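PDB 2ZKT: 2,3-bisphosphoglycerate-independent phosphoglycerate mutase from Pyrococcus horikoshii, which probably catalyses the interconversion of 2-phosphoglycerate and 3-phosphoglycerate in glycolysis, without needing 2,3-bisphosphoglycerate. Local coordinates for residues P28-N33 against F378-A383; T34-K39 against R322-I327; G16-K21 against S348-V353; I20-G25 against K312-A317; T62-I67 against T344-T349. All coordinates share one frame; numbering follows the deposited sequence.

Overall arrangement
Contacts 1 to 4 form a connected group, about 8 to 20 Å apart between centres; the centre of contact 5 lies deeper, about 16 to 22 Å from theirs. Their first segments follow one another between residues 16 and 67 in the order contact 3, 4, 1, 2, 5, and their partners all come after residue 311. Contacts 4 and 2 both use helix 313-331, contact 4 at its start and contact 2 further along. Contacts 3 and 4 share Ile20 and Lys21; contacts 3 and 5 share Ser348 and Thr349 after strand 339-344. Early and late parts of the metalloenzyme domain are tied together, with a zinc site at contact 5 and the second subunit touching contacts 1, 2 and 4.

Contact 1 (P28-N33 against F378-A383); sequences PLEYAN and FGEREA
The carboxylate of Glu30 lies at the edge of the Arg381 guanidinium, the two planes 28° apart, and Leu29 CD2 comes obliquely to the Phe378 ring in an off-centre CH-pi contact, 4.2 Å from its centroid. The salt bridge is a side-on, two-nitrogen grip: NH2 of Arg381 reaches OE1 of Glu30 at 2.7 Å and NE reaches OE2 at 2.9 Å, each on the syn lone pair. OE2 of Glu30 also takes the backbone N-H of Arg381 at 3.1 Å, and a water bridges it to Glu382 N, so this oxygen holds the first turn of helix 380-383 through backbone and side chain alike. The contact pins that short helix, late in the chain, to the early helix 28-31 within the alkaline phosphatase-type fold. Gly379, at the N-cap position, passes so close to Glu30 that a CB there would clash with CG. Glu380 OE1 comes within 4.2 Å of Glu30 OE2, a like-charge approach probably eased by the hydrogen bond of Glu380 OE1 with Thr27. Leu29 CG also rests on Phe378 O at 3.6 Å, while Pro362 of strand 361-366 touches both Leu29 and Phe378.

Contact 2 (T34-K39 against R322-I327); sequences TPNMDK and RADRMI
OD2 of Asp324 accepts the backbone N-H of Asn36 at 2.9 Å in a nearly straight bond (166°), and the side-chain ND2 of Asn36 adds a weak bond to the same oxygen. OD1 of Asp324 takes the next amide, Met37 N, at 2.8 Å. Both backbone N-H groups meet syn lone pairs, so the carboxylate spans two successive amides in the first turn of helix 35-43. Thr34 holds the N-cap position but its side chain makes no capping bond, and a carboxylate from another helix serves these amides instead; the helix start would probably stabilise its negative charge. CG of Asp324 stands anti to the backbone N (chi1 -161°), which carries it out from helix 313-331. Packing surrounds the acid closely: Pro35 CD lies 3.0 Å from Asp324 OD2, and Thr34 CB lies 3.4 Å from OD1. Met37 slides past Asp324 in the opposite direction; its SD rests 3.7 Å from Ile327 CD1, and a bend at chi3 turns CE back toward Asp324. An alanine in place of Asp324 would probably leave the Asn36 and Met37 amides without their acceptor and open a gap beside Thr34 and Met37. The axes of 35-39 and 322-327 approach to 8.6 Å at an angle of 60°. Met37 also touches Leu12 of strand 6-12 and Phe378, Met326 packs on helix 280-291, and Pro35 meets Tyr31 of the second subunit.

Contact 3 (G16-K21 against S348-V353); sequences GDRPIK and STPCEV
Gly16 O receives the backbone N-H of Thr349 at 3.0 Å, and Asp17 OD1 takes that of Cys351 at 3.2 Å; these bonds form the tight, buried part of the contact. Gly16 sits so close to Ser348 that a CB on it would fall on OG, which is hydrogen-bonded to Asp359 O. Asp17 OD1 serves three donors: Cys351 N on its syn side, Arg18 N at 2.7 Å on its anti lone pair, and a water that continues to Glu352 N. The other oxygen, OD2, has only a weak bond to Cys351 N but forms a salt bridge with Lys316, which would probably balance the buried charge. The outer side is looser and built from longer side chains. Arg18, extended from CG to NE, crosses Pro350 at a slant, and its NH1 meets Glu352 OE2 at 3.1 Å, in the guanidinium plane but from above that of the carboxylate. Val353 CG2 lies over one guanidinium face, offset toward the rim, 3.3 Å from Arg18 NH1. NE of Arg18 forms a second salt bridge, with Asp359. An alanine in place of Arg18 would probably leave Glu352 and Asp359 without their cationic mate and uncover Val353. The two segments lie in the loops after strands 6-12 and 339-344. Such loops at strand ends carry metal ligands in the alkaline phosphatase superfamily, and here they do so close by, with Asp13 before one segment and Asp346 and His347 before the other.

Contact 4 (I20-G25 against K312-A317); sequences IKELNG and KPKLKA
Ile20 holds CG1 anti to the carbonyl carbon (chi1 -54°), which leaves CG2 anti to the backbone N and against Pro313, 3.9 Å from its CB. The Glu22 chain is extended beyond CG, its OE2 ending 3.5 Å from Lys314 CG. Lys314 itself bends at chi2 (-96°), and its CD lies 4.1 Å from Leu23 CD2 as the two side chains slide past each other in opposite directions. The other Leu23 methyl, CD1, packs on Pro313 CB at 4.1 Å, so the proline takes apolar contacts from both Ile20 and Leu23. Segment 20-25 belongs to the loop between strand 6-12 and helix 28-31, with a short 3-10 segment at 21-22, and its partner is the start of helix 313-331, with Lys312 at the N-cap position; both belong to the metalloenzyme domain. The loop is tied to itself by Ile20 O, which accepts Leu23 N and Gly25 N from opposite faces of its plane, at 3.0 and 2.9 Å. Between the segments the meeting is apolar with a charged fringe: Glu22 OE2 stands 5.3 Å from Lys314 NZ, too far for a salt bridge, though the opposite charges probably attract. NZ of Lys314 has a weak hydrogen bond with Tyr31 OH. Farther along the loop, Asn24 packs on Lys39 of the second subunit.

Contact 5 (T62-I67 against T344-T349); sequences TAHLSI and TGDHST. With ZN (zinc ion), chain G.
Asp346 does two things at once: its CB lies over one face of the His64 ring, a CH-pi contact 4.0 Å from the centroid and offset toward the rim, while its OD2 binds the zinc ion at 2.3 Å. CG of Asp346 sits between the backbone N and the carbonyl carbon (chi1 55°), and the carboxylate stands 37° from the plane of the His64 ring, CE1 of His64 being 3.5 Å from Asp346 OD2. A hydrogen bond between His64 ND1 and Ser60 O helps fix the ring's rotation. Ala63 presses its CB onto Asp346 O at 3.1 Å, and Ile67 CG1 rests 4.1 Å from Asp346 CA. His347 gives the metal its NE2 at 2.4 Å, and its ND1 donates to Ser348 O from above the carbonyl plane. Asp13 and Ser60 complete the zinc ion's four ligands, Ser60 coming from the start of the helix that carries Ala63, His64 and Ile67. A second zinc ion lies nearby, held by Asp305, His309 and His356, the last stacked on His347. A metal pair bound at strand and helix ends by aspartates, histidines and a serine is characteristic of the alkaline phosphatase superfamily, to which these mutases belong.

Contact 1 (P28-N33 against F378-A383)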
# COMPACT_ATOMS: atom_id res chain seq x y z
N PRO B 28 -8.71 0.11 3.02
CA PRO B 28 -7.92 0.23 1.79
C PRO B 28 -6.69 1.13 1.99
O PRO B 28 -5.61 0.85 1.47
CB PRO B 28 -8.93 0.83 0.80
CG PRO B 28 -10.21 0.16 1.22
CD PRO B 28 -10.16 0.26 2.74
N LEU B 29 -6.87 2.22 2.74
CA LEU B 29 -5.78 3.15 2.99
C LEU B 29 -4.67 2.53 3.82
O LEU B 29 -3.49 2.78 3.56
CB LEU B 29 -6.29 4.41 3.73
CG LEU B 29 -5.17 5.34 4.27
CD1 LEU B 29 -4.17 5.70 3.17
CD2 LEU B 29 -5.81 6.60 4.85
N GLU B 30 -5.03 1.70 4.79
CA GLU B 30 -4.03 1.06 5.64
C GLU B 30 -3.31 -0.03 4.85
O GLU B 30 -2.07 -0.09 4.84
CB GLU B 30 -4.69 0.49 6.91
CG GLU B 30 -5.26 1.57 7.83
CD GLU B 30 -6.23 1.03 8.88
OE1 GLU B 30 -6.91 0.01 8.60
OE2 GLU B 30 -6.33 1.64 9.98
N TYR B 31 -4.10 -0.87 4.18
CA TYR B 31 -3.62 -2.00 3.37
C TYR B 31 -2.72 -1.52 2.22
O TYR B 31 -1.66 -2.08 1.98
CB TYR B 31 -4.84 -2.75 2.79
CG TYR B 31 -4.51 -3.94 1.92
CD1 TYR B 31 -4.18 -5.18 2.48
CD2 TYR B 31 -4.55 -3.85 0.52
CE1 TYR B 31 -3.89 -6.29 1.68
CE2 TYR B 31 -4.27 -4.96 -0.29
CZ TYR B 31 -3.94 -6.17 0.30
OH TYR B 31 -3.66 -7.28 -0.49
N ALA B 32 -3.16 -0.48 1.50
CA ALA B 32 -2.41 0.07 0.37
C ALA B 32 -0.99 0.47 0.75
O ALA B 32 -0.77 1.01 1.83
CB ALA B 32 -3.15 1.29 -0.20
N ASN B 33 -0.04 0.20 -0.13
CA ASN B 33 1.36 0.56 0.12
C ASN B 33 1.49 2.06 -0.19
O ASN B 33 1.46 2.47 -1.36
CB ASN B 33 2.28 -0.28 -0.78
CG ASN B 33 3.75 0.06 -0.60
OD1 ASN B 33 4.24 0.16 0.53
ND2 ASN B 33 4.47 0.22 -1.70
N PHE B 378 0.13 6.54 7.80
CA PHE B 378 -1.13 7.24 7.54
C PHE B 378 -2.27 6.25 7.39
O PHE B 378 -2.34 5.50 6.43
CB PHE B 378 -1.01 8.11 6.27
CG PHE B 378 -2.20 9.03 6.05
CD1 PHE B 378 -2.70 9.82 7.10
CD2 PHE B 378 -2.82 9.10 4.80
CE1 PHE B 378 -3.80 10.66 6.91
CE2 PHE B 378 -3.93 9.94 4.60
CZ PHE B 378 -4.43 10.73 5.66
N GLY B 379 -3.18 6.25 8.37
CA GLY B 379 -4.31 5.34 8.34
C GLY B 379 -5.37 5.75 9.35
O GLY B 379 -5.08 6.52 10.28
N GLU B 380 -6.59 5.24 9.19
CA GLU B 380 -7.67 5.59 10.10
C GLU B 380 -7.36 5.28 11.57
O GLU B 380 -7.61 6.11 12.45
CB GLU B 380 -8.98 4.92 9.68
CG GLU B 380 -9.55 5.48 8.38
CD GLU B 380 -9.10 4.69 7.14
OE1 GLU B 380 -7.94 4.22 7.11
OE2 GLU B 380 -9.92 4.55 6.20
N ARG B 381 -6.81 4.09 11.86
CA ARG B 381 -6.52 3.76 13.25
C ARG B 381 -5.39 4.62 13.82
O ARG B 381 -5.38 4.95 15.01
CB ARG B 381 -6.20 2.26 13.42
CG ARG B 381 -7.41 1.44 13.94
CD ARG B 381 -8.62 1.56 13.00
NE ARG B 381 -8.45 0.79 11.77
CZ ARG B 381 -8.66 -0.52 11.66
NH1 ARG B 381 -9.08 -1.22 12.71
NH2 ARG B 381 -8.45 -1.15 10.51
N GLU B 382 -4.45 5.01 12.95
CA GLU B 382 -3.33 5.85 13.36
C GLU B 382 -3.86 7.28 13.63
O GLU B 382 -3.48 7.94 14.60
CB GLU B 382 -2.27 5.86 12.24
CG GLU B 382 -0.86 6.25 12.67
CD GLU B 382 -0.13 5.16 13.47
OE1 GLU B 382 -0.49 3.97 13.34
OE2 GLU B 382 0.83 5.48 14.20
N ALA B 383 -4.76 7.76 12.76
CA ALA B 383 -5.33 9.09 12.92
C ALA B 383 -6.12 9.20 14.22
O ALA B 383 -6.27 10.26 14.81
CB ALA B 383 -6.25 9.35 11.72
O HOH W 1 -3.67 3.04 10.59

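Contact 2 (T34-K39 against R322-I327)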
# COMPACT_ATOMS: atom_id res chain seq x y z
N THR B 34 1.65 2.87 0.86
CA THR B 34 1.75 4.32 0.72
C THR B 34 2.94 4.88 1.50
O THR B 34 2.77 5.66 2.45
CB THR B 34 0.47 5.00 1.25
OG1 THR B 34 0.33 4.70 2.66
CG2 THR B 34 -0.77 4.47 0.52
N PRO B 35 4.17 4.54 1.08
CA PRO B 35 5.37 5.02 1.78
C PRO B 35 5.52 6.54 1.92
O PRO B 35 6.13 7.01 2.88
CB PRO B 35 6.51 4.39 0.97
CG PRO B 35 5.96 4.37 -0.43
CD PRO B 35 4.54 3.87 -0.19
N ASN B 36 4.98 7.31 0.97
CA ASN B 36 5.08 8.78 1.02
C ASN B 36 4.16 9.43 2.06
O ASN B 36 4.58 10.31 2.81
CB ASN B 36 4.84 9.38 -0.38
CG ASN B 36 6.02 9.13 -1.33
OD1 ASN B 36 7.11 9.66 -1.13
ND2 ASN B 36 5.81 8.30 -2.35
N MET B 37 2.91 8.99 2.12
CA MET B 37 2.01 9.54 3.12
C MET B 37 2.48 9.08 4.52
O MET B 37 2.37 9.84 5.50
CB MET B 37 0.55 9.13 2.84
CG MET B 37 -0.04 9.86 1.60
SD MET B 37 -1.79 9.54 1.21
CE MET B 37 -1.68 8.15 0.03
N ASP B 38 3.03 7.87 4.62
CA ASP B 38 3.54 7.36 5.91
C ASP B 38 4.73 8.23 6.36
O ASP B 38 4.90 8.49 7.55
CB ASP B 38 4.01 5.90 5.81
CG ASP B 38 2.86 4.92 5.55
OD1 ASP B 38 1.70 5.38 5.43
OD2 ASP B 38 3.13 3.69 5.47
N LYS B 39 5.56 8.65 5.40
CA LYS B 39 6.72 9.49 5.70
C LYS B 39 6.21 10.83 6.24
O LYS B 39 6.73 11.35 7.24
CB LYS B 39 7.55 9.71 4.43
CG LYS B 39 8.72 10.66 4.61
CD LYS B 39 8.80 11.68 3.48
CE LYS B 39 9.08 11.01 2.13
NZ LYS B 39 10.28 11.57 1.43
N ARG B 322 -1.74 4.97 -6.33
CA ARG B 322 -1.39 5.86 -7.44
C ARG B 322 -1.29 7.29 -6.87
O ARG B 322 -0.45 8.09 -7.29
CB ARG B 322 -2.46 5.77 -8.54
CG ARG B 322 -2.37 4.46 -9.34
CD ARG B 322 -3.52 4.28 -10.32
NE ARG B 322 -3.71 5.44 -11.19
CZ ARG B 322 -4.76 5.59 -12.01
NH1 ARG B 322 -5.70 4.64 -12.06
NH2 ARG B 322 -4.88 6.69 -12.75
N ALA B 323 -2.15 7.59 -5.90
CA ALA B 323 -2.13 8.90 -5.26
C ALA B 323 -0.82 9.06 -4.49
O ALA B 323 -0.20 10.14 -4.52
CB ALA B 323 -3.34 9.05 -4.30
N ASP B 324 -0.37 8.00 -3.80
CA ASP B 324 0.87 8.11 -3.04
C ASP B 324 2.04 8.48 -3.95
O ASP B 324 2.87 9.33 -3.59
CB ASP B 324 1.19 6.80 -2.29
CG ASP B 324 2.19 7.02 -1.14
OD1 ASP B 324 1.86 7.79 -0.21
OD2 ASP B 324 3.30 6.44 -1.17
N ARG B 325 2.10 7.87 -5.14
CA ARG B 325 3.17 8.19 -6.09
C ARG B 325 3.01 9.64 -6.55
O ARG B 325 3.99 10.37 -6.70
CB ARG B 325 3.12 7.24 -7.30
CG ARG B 325 3.21 5.77 -6.92
CD ARG B 325 3.36 4.84 -8.13
NE ARG B 325 3.04 3.46 -7.75
CZ ARG B 325 1.87 2.87 -7.99
NH1 ARG B 325 0.90 3.52 -8.62
NH2 ARG B 325 1.65 1.62 -7.57
N MET B 326 1.75 10.05 -6.78
CA MET B 326 1.46 11.42 -7.19
C MET B 326 2.03 12.36 -6.12
O MET B 326 2.70 13.35 -6.44
CB MET B 326 -0.06 11.63 -7.33
CG MET B 326 -0.49 13.08 -7.53
SD MET B 326 -2.31 13.28 -7.55
CE MET B 326 -2.69 13.20 -5.72
N ILE B 327 1.77 12.03 -4.85
CA ILE B 327 2.27 12.83 -3.73
C ILE B 327 3.79 12.75 -3.67
O ILE B 327 4.47 13.74 -3.40
CB ILE B 327 1.66 12.33 -2.39
CG1 ILE B 327 0.15 12.64 -2.37
CG2 ILE B 327 2.37 12.98 -1.19
CD1 ILE B 327 -0.69 11.62 -1.63

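Contact 3 (G16-K21 against S348-V353)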
# COMPACT_ATOMS: atom_id res chain seq x y z
N GLY B 16 -11.78 7.84 3.40
CA GLY B 16 -12.19 7.02 4.54
C GLY B 16 -12.96 5.75 4.22
O GLY B 16 -13.76 5.72 3.27
N ASP B 17 -12.74 4.71 5.02
CA ASP B 17 -13.43 3.45 4.80
C ASP B 17 -13.62 2.71 6.13
O ASP B 17 -13.36 3.25 7.20
CB ASP B 17 -12.61 2.60 3.82
CG ASP B 17 -13.50 1.75 2.90
OD1 ASP B 17 -14.22 0.85 3.40
OD2 ASP B 17 -13.47 2.00 1.67
N ARG B 18 -14.09 1.46 6.05
CA ARG B 18 -14.28 0.64 7.24
C ARG B 18 -13.41 -0.61 7.09
O ARG B 18 -13.01 -0.97 5.98
CB ARG B 18 -15.76 0.27 7.40
CG ARG B 18 -16.65 1.48 7.68
CD ARG B 18 -18.13 1.14 7.68
NE ARG B 18 -18.93 2.33 7.96
CZ ARG B 18 -20.26 2.38 7.96
NH1 ARG B 18 -20.99 1.29 7.69
NH2 ARG B 18 -20.88 3.52 8.26
N PRO B 19 -13.10 -1.29 8.21
CA PRO B 19 -12.28 -2.51 8.14
C PRO B 19 -12.81 -3.46 7.06
O PRO B 19 -14.02 -3.71 6.99
CB PRO B 19 -12.40 -3.10 9.54
CG PRO B 19 -12.59 -1.88 10.41
CD PRO B 19 -13.57 -1.04 9.59
N ILE B 20 -11.91 -3.98 6.21
CA ILE B 20 -12.30 -4.91 5.15
C ILE B 20 -11.71 -6.29 5.48
O ILE B 20 -10.50 -6.43 5.67
CB ILE B 20 -11.75 -4.50 3.75
CG1 ILE B 20 -12.15 -3.05 3.42
CG2 ILE B 20 -12.29 -5.47 2.68
CD1 ILE B 20 -13.61 -2.87 3.09
N LYS B 21 -12.58 -7.31 5.52
CA LYS B 21 -12.15 -8.66 5.85
C LYS B 21 -11.11 -9.21 4.86
O LYS B 21 -10.10 -9.81 5.28
CB LYS B 21 -13.36 -9.60 5.91
CG LYS B 21 -13.03 -10.99 6.45
CD LYS B 21 -14.29 -11.82 6.69
CE LYS B 21 -13.97 -13.22 7.22
NZ LYS B 21 -13.33 -14.09 6.18
N SER B 348 -15.94 10.03 3.97
CA SER B 348 -15.75 8.58 3.88
C SER B 348 -16.71 7.95 2.88
O SER B 348 -17.86 8.35 2.74
CB SER B 348 -15.99 7.98 5.27
OG SER B 348 -14.85 8.25 6.09
N THR B 349 -16.23 6.93 2.16
CA THR B 349 -17.07 6.19 1.22
C THR B 349 -16.67 4.74 1.36
O THR B 349 -15.94 4.20 0.54
CB THR B 349 -16.86 6.62 -0.24
OG1 THR B 349 -17.19 8.02 -0.37
CG2 THR B 349 -17.77 5.81 -1.17
N PRO B 350 -17.15 4.08 2.43
CA PRO B 350 -16.86 2.67 2.72
C PRO B 350 -17.33 1.76 1.58
O PRO B 350 -18.41 1.96 1.01
CB PRO B 350 -17.65 2.40 4.01
CG PRO B 350 -17.86 3.76 4.61
CD PRO B 350 -18.11 4.64 3.41
N CYS B 351 -16.52 0.76 1.23
CA CYS B 351 -16.88 -0.17 0.18
C CYS B 351 -18.13 -0.96 0.60
O CYS B 351 -19.02 -1.22 -0.21
CB CYS B 351 -15.71 -1.13 -0.11
SG CYS B 351 -14.29 -0.32 -0.93
N GLU B 352 -18.22 -1.32 1.89
CA GLU B 352 -19.37 -2.07 2.39
C GLU B 352 -20.67 -1.23 2.36
O GLU B 352 -21.77 -1.79 2.47
CB GLU B 352 -19.14 -2.57 3.83
CG GLU B 352 -19.26 -1.49 4.91
CD GLU B 352 -19.43 -2.06 6.32
OE1 GLU B 352 -18.55 -2.85 6.76
OE2 GLU B 352 -20.44 -1.72 6.98
N VAL B 353 -20.54 0.09 2.23
CA VAL B 353 -21.72 0.96 2.20
C VAL B 353 -22.08 1.37 0.77
O VAL B 353 -23.25 1.63 0.47
CB VAL B 353 -21.49 2.25 3.05
CG1 VAL B 353 -22.76 3.11 3.08
CG2 VAL B 353 -21.09 1.87 4.47
O HOH W 2 -16.34 -0.98 4.20

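Contact 4 (I20-G25 against K312-A317)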
# COMPACT_ATOMS: atom_id res chain seq x y z
N ILE B 20 -11.91 -3.98 6.21
CA ILE B 20 -12.30 -4.91 5.15
C ILE B 20 -11.71 -6.29 5.48
O ILE B 20 -10.50 -6.43 5.67
CB ILE B 20 -11.75 -4.50 3.75
CG1 ILE B 20 -12.15 -3.05 3.42
CG2 ILE B 20 -12.29 -5.47 2.68
CD1 ILE B 20 -13.61 -2.87 3.09
N LYS B 21 -12.58 -7.31 5.52
CA LYS B 21 -12.15 -8.66 5.85
C LYS B 21 -11.11 -9.21 4.86
O LYS B 21 -10.10 -9.81 5.28
CB LYS B 21 -13.36 -9.60 5.91
CG LYS B 21 -13.03 -10.99 6.45
CD LYS B 21 -14.29 -11.82 6.69
CE LYS B 21 -13.97 -13.22 7.22
NZ LYS B 21 -13.33 -14.09 6.18
N GLU B 22 -11.33 -9.00 3.56
CA GLU B 22 -10.38 -9.50 2.57
C GLU B 22 -9.03 -8.78 2.64
O GLU B 22 -8.05 -9.19 2.01
CB GLU B 22 -10.99 -9.40 1.15
CG GLU B 22 -11.16 -8.00 0.58
CD GLU B 22 -11.93 -8.00 -0.75
OE1 GLU B 22 -13.14 -8.33 -0.74
OE2 GLU B 22 -11.33 -7.66 -1.80
N LEU B 23 -8.97 -7.70 3.43
CA LEU B 23 -7.71 -6.98 3.59
C LEU B 23 -7.18 -7.21 5.00
O LEU B 23 -6.45 -6.37 5.55
CB LEU B 23 -7.90 -5.48 3.34
CG LEU B 23 -8.51 -5.08 1.99
CD1 LEU B 23 -8.56 -3.55 1.91
CD2 LEU B 23 -7.70 -5.66 0.83
N ASN B 24 -7.55 -8.35 5.59
CA ASN B 24 -7.10 -8.72 6.94
C ASN B 24 -7.57 -7.73 8.00
O ASN B 24 -6.86 -7.47 8.97
CB ASN B 24 -5.56 -8.82 6.97
CG ASN B 24 -4.99 -9.62 5.80
OD1 ASN B 24 -5.36 -10.78 5.58
ND2 ASN B 24 -4.08 -9.00 5.03
N GLY B 25 -8.77 -7.18 7.82
CA GLY B 25 -9.31 -6.24 8.80
C GLY B 25 -8.79 -4.82 8.68
O GLY B 25 -9.04 -4.00 9.56
N LYS B 312 -15.17 -2.10 -4.30
CA LYS B 312 -13.96 -2.72 -4.82
C LYS B 312 -12.76 -2.26 -3.97
O LYS B 312 -12.00 -1.36 -4.38
CB LYS B 312 -13.78 -2.33 -6.29
CG LYS B 312 -14.95 -2.77 -7.17
CD LYS B 312 -14.81 -2.29 -8.61
CE LYS B 312 -14.94 -0.77 -8.71
NZ LYS B 312 -15.05 -0.29 -10.13
N PRO B 313 -12.58 -2.87 -2.78
CA PRO B 313 -11.52 -2.60 -1.80
C PRO B 313 -10.10 -2.61 -2.36
O PRO B 313 -9.31 -1.68 -2.11
CB PRO B 313 -11.72 -3.71 -0.75
CG PRO B 313 -13.19 -3.93 -0.80
CD PRO B 313 -13.47 -3.94 -2.28
N LYS B 314 -9.77 -3.66 -3.10
CA LYS B 314 -8.44 -3.81 -3.69
C LYS B 314 -8.21 -2.68 -4.70
O LYS B 314 -7.16 -2.03 -4.69
CB LYS B 314 -8.34 -5.16 -4.40
CG LYS B 314 -8.56 -6.38 -3.51
CD LYS B 314 -7.24 -6.97 -3.02
CE LYS B 314 -7.45 -8.35 -2.40
NZ LYS B 314 -6.15 -8.97 -2.00
N LEU B 315 -9.20 -2.45 -5.56
CA LEU B 315 -9.09 -1.40 -6.57
C LEU B 315 -8.89 -0.05 -5.88
O LEU B 315 -8.01 0.73 -6.29
CB LEU B 315 -10.36 -1.35 -7.43
CG LEU B 315 -10.41 -0.19 -8.44
CD1 LEU B 315 -9.15 -0.22 -9.31
CD2 LEU B 315 -11.67 -0.29 -9.30
N LYS B 316 -9.69 0.23 -4.85
CA LYS B 316 -9.58 1.49 -4.12
C LYS B 316 -8.18 1.61 -3.53
O LYS B 316 -7.54 2.65 -3.65
CB LYS B 316 -10.64 1.57 -3.01
CG LYS B 316 -10.61 2.88 -2.21
CD LYS B 316 -11.82 2.95 -1.26
CE LYS B 316 -11.79 4.21 -0.40
NZ LYS B 316 -13.04 4.35 0.42
N ALA B 317 -7.69 0.52 -2.93
CA ALA B 317 -6.35 0.52 -2.35
C ALA B 317 -5.33 0.77 -3.47
O ALA B 317 -4.36 1.53 -3.29
CB ALA B 317 -6.06 -0.84 -1.66

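Contact 5 (T62-I67 against T344-T349)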
# COMPACT_ATOMS: atom_id res chain seq x y z
N THR B 62 -21.25 19.88 -0.27
CA THR B 62 -21.26 20.38 1.11
C THR B 62 -19.95 20.03 1.86
O THR B 62 -19.50 20.78 2.74
CB THR B 62 -22.47 19.80 1.92
OG1 THR B 62 -22.39 18.36 1.94
CG2 THR B 62 -23.81 20.23 1.28
N ALA B 63 -19.35 18.89 1.51
CA ALA B 63 -18.10 18.46 2.15
C ALA B 63 -16.96 19.39 1.77
O ALA B 63 -16.08 19.68 2.58
CB ALA B 63 -17.75 17.01 1.74
N HIS B 64 -16.98 19.87 0.52
CA HIS B 64 -15.92 20.75 0.04
C HIS B 64 -16.09 22.20 0.54
O HIS B 64 -15.12 22.93 0.72
CB HIS B 64 -15.87 20.70 -1.49
CG HIS B 64 -15.00 19.56 -1.96
ND1 HIS B 64 -15.48 18.36 -2.37
CD2 HIS B 64 -13.59 19.52 -2.05
CE1 HIS B 64 -14.39 17.63 -2.72
NE2 HIS B 64 -13.25 18.30 -2.54
N LEU B 65 -17.36 22.64 0.73
CA LEU B 65 -17.53 23.96 1.34
C LEU B 65 -16.88 23.95 2.72
O LEU B 65 -16.28 24.90 3.19
CB LEU B 65 -19.03 24.26 1.51
CG LEU B 65 -19.74 24.80 0.25
CD1 LEU B 65 -21.26 24.79 0.42
CD2 LEU B 65 -19.38 26.25 -0.09
N SER B 66 -17.07 22.79 3.39
CA SER B 66 -16.50 22.59 4.71
C SER B 66 -14.96 22.58 4.67
O SER B 66 -14.29 23.28 5.42
CB SER B 66 -17.03 21.26 5.27
OG SER B 66 -16.54 21.05 6.59
N ILE B 67 -14.40 21.77 3.77
CA ILE B 67 -12.95 21.66 3.60
C ILE B 67 -12.32 23.03 3.29
O ILE B 67 -11.20 23.31 3.73
CB ILE B 67 -12.61 20.67 2.46
CG1 ILE B 67 -13.06 19.25 2.85
CG2 ILE B 67 -11.12 20.72 2.15
CD1 ILE B 67 -12.36 18.65 4.07
N THR B 344 -6.18 14.70 3.09
CA THR B 344 -7.32 14.02 3.69
C THR B 344 -8.37 13.72 2.62
O THR B 344 -8.12 13.81 1.42
CB THR B 344 -7.92 14.95 4.77
OG1 THR B 344 -8.88 14.22 5.54
CG2 THR B 344 -8.62 16.14 4.11
N GLY B 345 -9.56 13.31 3.08
CA GLY B 345 -10.66 13.15 2.14
C GLY B 345 -11.81 14.09 2.51
O GLY B 345 -11.97 14.49 3.66
N ASP B 346 -12.58 14.49 1.49
CA ASP B 346 -13.74 15.32 1.77
C ASP B 346 -14.82 14.54 2.55
O ASP B 346 -15.75 15.10 3.11
CB ASP B 346 -14.31 15.85 0.45
CG ASP B 346 -14.62 14.67 -0.48
OD1 ASP B 346 -13.83 13.72 -0.48
OD2 ASP B 346 -15.62 14.73 -1.19
N HIS B 347 -14.67 13.20 2.53
CA HIS B 347 -15.60 12.35 3.29
C HIS B 347 -15.23 10.86 3.17
O HIS B 347 -14.33 10.46 2.44
CB HIS B 347 -17.01 12.60 2.76
CG HIS B 347 -17.11 12.17 1.31
ND1 HIS B 347 -17.09 10.86 0.93
CD2 HIS B 347 -17.26 12.97 0.17
CE1 HIS B 347 -17.23 10.88 -0.41
NE2 HIS B 347 -17.33 12.13 -0.89
N SER B 348 -15.94 10.03 3.97
CA SER B 348 -15.75 8.58 3.88
C SER B 348 -16.71 7.95 2.88
O SER B 348 -17.86 8.35 2.74
CB SER B 348 -15.99 7.98 5.27
OG SER B 348 -14.85 8.25 6.09
N THR B 349 -16.23 6.93 2.16
CA THR B 349 -17.07 6.19 1.22
C THR B 349 -16.67 4.74 1.36
O THR B 349 -15.94 4.20 0.54
CB THR B 349 -16.86 6.62 -0.24
OG1 THR B 349 -17.19 8.02 -0.37
CG2 THR B 349 -17.77 5.81 -1.17
ZN ZN G . -16.52 13.41 -2.80